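Alpha-rhamnosidase (Dictyoglomus thermophilum, PDB 6I60) probably hydrolyses terminal non-reducing alpha-L-rhamnose residues from alpha-L-rhamnosides. Local coordinates at residues L803-E808 with T813-H818. Numbering follows the deposited sequence.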
loop_
_atom_site.group_PDB
_atom_site.type_symbol
_atom_site.label_atom_id
_atom_site.label_comp_id
_atom_site.label_asym_id
_atom_site.label_seq_id
_atom_site.Cartn_x
_atom_site.Cartn_y
_atom_site.Cartn_z
ATOM N N LEU A 803 3.657 13.098 -8.427
ATOM C CA LEU A 803 2.917 14.203 -7.840
ATOM C C LEU A 803 3.800 14.961 -6.859
ATOM O O LEU A 803 4.646 14.375 -6.177
ATOM C CB LEU A 803 1.650 13.706 -7.140
ATOM C CG LEU A 803 0.345 14.013 -7.880
ATOM C CD1 LEU A 803 0.339 13.376 -9.258
ATOM C CD2 LEU A 803 -0.854 13.550 -7.071
ATOM N N TRP A 804 3.601 16.274 -6.798
ATOM C CA TRP A 804 4.399 17.143 -5.950
ATOM C C TRP A 804 3.821 17.217 -4.542
ATOM O O TRP A 804 2.649 16.916 -4.303
ATOM C CB TRP A 804 4.473 18.554 -6.532
ATOM C CG TRP A 804 5.251 18.652 -7.796
ATOM C CD1 TRP A 804 6.084 17.712 -8.323
ATOM C CD2 TRP A 804 5.267 19.760 -8.702
ATOM N NE1 TRP A 804 6.621 18.165 -9.503
ATOM C CE2 TRP A 804 6.136 19.421 -9.759
ATOM C CE3 TRP A 804 4.632 21.006 -8.723
ATOM C CZ2 TRP A 804 6.385 20.281 -10.826
ATOM C CZ3 TRP A 804 4.882 21.859 -9.783
ATOM C CH2 TRP A 804 5.752 21.493 -10.819
ATOM N N GLU A 805 4.671 17.637 -3.605
ATOM C CA GLU A 805 4.212 17.922 -2.252
ATOM C C GLU A 805 3.441 19.234 -2.184
ATOM O O GLU A 805 2.478 19.345 -1.418
ATOM C CB GLU A 805 5.408 17.956 -1.296
ATOM C CG GLU A 805 5.074 18.355 0.130
ATOM C CD GLU A 805 6.252 18.189 1.070
ATOM O OE1 GLU A 805 7.388 18.033 0.575
ATOM O OE2 GLU A 805 6.043 18.209 2.301
ATOM N N ARG A 806 3.832 20.222 -2.985
ATOM C CA ARG A 806 3.205 21.535 -2.989
ATOM C C ARG A 806 2.716 21.880 -4.389
ATOM O O ARG A 806 3.242 21.382 -5.390
ATOM C CB ARG A 806 4.178 22.611 -2.503
ATOM C CG ARG A 806 5.192 22.106 -1.492
ATOM C CD ARG A 806 4.670 22.262 -0.078
ATOM N NE ARG A 806 4.027 23.558 0.108
ATOM C CZ ARG A 806 4.675 24.673 0.427
ATOM N NH1 ARG A 806 5.989 24.654 0.608
ATOM N NH2 ARG A 806 4.006 25.808 0.568
ATOM N N TRP A 807 1.697 22.744 -4.449
ATOM C CA TRP A 807 1.178 23.185 -5.739
ATOM C C TRP A 807 2.213 24.007 -6.498
ATOM O O TRP A 807 2.325 23.895 -7.724
ATOM C CB TRP A 807 -0.103 23.994 -5.540
ATOM C CG TRP A 807 -1.239 23.223 -4.929
ATOM C CD1 TRP A 807 -1.726 23.348 -3.659
ATOM C CD2 TRP A 807 -2.040 22.220 -5.567
ATOM N NE1 TRP A 807 -2.775 22.482 -3.466
ATOM C CE2 TRP A 807 -2.988 21.778 -4.620
ATOM C CE3 TRP A 807 -2.046 21.650 -6.844
ATOM C CZ2 TRP A 807 -3.931 20.794 -4.911
ATOM C CZ3 TRP A 807 -2.985 20.671 -7.131
ATOM C CH2 TRP A 807 -3.913 20.253 -6.168
ATOM N N GLU A 808 2.976 24.832 -5.789
ATOM C CA GLU A 808 3.966 25.690 -6.422
ATOM C C GLU A 808 5.195 24.888 -6.825
ATOM O O GLU A 808 5.594 23.946 -6.135
ATOM C CB GLU A 808 4.373 26.820 -5.476
ATOM C CG GLU A 808 3.211 27.661 -4.976
ATOM C CD GLU A 808 2.564 27.090 -3.727
ATOM O OE1 GLU A 808 3.275 26.456 -2.918
ATOM O OE2 GLU A 808 1.343 27.275 -3.554
ATOM N N THR A 813 15.727 23.292 -0.848
ATOM C CA THR A 813 15.549 22.529 0.375
ATOM C C THR A 813 14.281 22.984 1.098
ATOM O O THR A 813 13.686 24.019 0.787
ATOM C CB THR A 813 16.770 22.663 1.286
ATOM O OG1 THR A 813 16.439 22.196 2.600
ATOM C CG2 THR A 813 17.235 24.108 1.362
ATOM N N GLY A 814 13.867 22.192 2.076
ATOM C CA GLY A 814 12.571 22.391 2.687
ATOM C C GLY A 814 11.498 21.585 1.985
ATOM O O GLY A 814 11.740 20.865 1.011
ATOM N N MET A 815 10.275 21.715 2.496
ATOM C CA MET A 815 9.155 20.919 2.006
ATOM C C MET A 815 8.880 21.176 0.529
ATOM O O MET A 815 7.883 21.814 0.180
ATOM C CB MET A 815 7.904 21.206 2.833
ATOM C CG MET A 815 7.680 20.223 3.962
ATOM S SD MET A 815 6.209 20.606 4.924
ATOM C CE MET A 815 5.177 21.391 3.690
ATOM N N ASN A 816 9.755 20.670 -0.345
ATOM C CA ASN A 816 9.660 20.884 -1.784
ATOM C C ASN A 816 9.769 19.569 -2.549
ATOM O O ASN A 816 10.223 19.555 -3.696
ATOM C CB ASN A 816 10.743 21.851 -2.271
ATOM C CG ASN A 816 10.675 23.207 -1.595
ATOM O OD1 ASN A 816 9.619 23.637 -1.132
ATOM N ND2 ASN A 816 11.809 23.901 -1.555
ATOM N N SER A 817 9.370 18.460 -1.933
ATOM C CA SER A 817 9.572 17.157 -2.553
ATOM C C SER A 817 8.683 16.987 -3.780
ATOM O O SER A 817 7.585 17.545 -3.866
ATOM C CB SER A 817 9.294 16.035 -1.556
ATOM O OG SER A 817 9.039 14.814 -2.231
ATOM N N HIS A 818 9.171 16.192 -4.734
ATOM C CA HIS A 818 8.513 16.007 -6.022
ATOM C C HIS A 818 7.971 14.594 -6.210
ATOM O O HIS A 818 7.784 14.155 -7.350
ATOM C CB HIS A 818 9.477 16.355 -7.157
ATOM C CG HIS A 818 9.570 17.821 -7.444
ATOM N ND1 HIS A 818 9.425 18.342 -8.711
ATOM C CD2 HIS A 818 9.793 18.877 -6.625
ATOM C CE1 HIS A 818 9.554 19.656 -8.662
ATOM N NE2 HIS A 818 9.778 20.006 -7.408
#
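E805 grips both ends of S817, once with its backbone and once with its side chain. Its amide N donates to S817 O (2.9 Å, with 162° at the hydrogen), while its carboxylate OE1 accepts from S817 N at 3.2 Å, the place that E805's own carbonyl would hold in a hydrogen-bonded antiparallel pair, though neither segment is a regular strand. The reach follows from the conformation: CG is anti to the backbone N (chi1 175°) and the chain beyond is extended. OE1 meets the S817 amide through its anti lone pair and also forms a salt bridge with R500, which helps fix the rotation of the carboxylate. OE2 lies against the thioether chain of M815, 3.6 Å from SD. With an alanine here, S817 N would probably lose its acceptor and R500 its charge partner, while the M815 chain would have a gap beside it.

At one end of the contact, W804 and H818 run side by side, their five-membered rings 3.9 Å apart between centroids. The planes are inclined at 50°, so only the CE1 corner of the H818 imidazole comes over one face of the indole, offset toward its rim. H818 NE2 is hydrogen-bonded to L810 O in the intervening loop. At the other end, R806 brings NH1 to M815 O in a weak hydrogen bond of 3.4 Å, the oxygen lying at the guanidinium edge.

A triethylene glycol, probably from the crystallisation liquor, lies next to the E805 side chain, hinting at a pocket without identifying its natural occupant. Both segments belong to the loop joining helices 792-797 and 826-835; W804 packs on M795 of the first helix, and L803 touches helix 473-488.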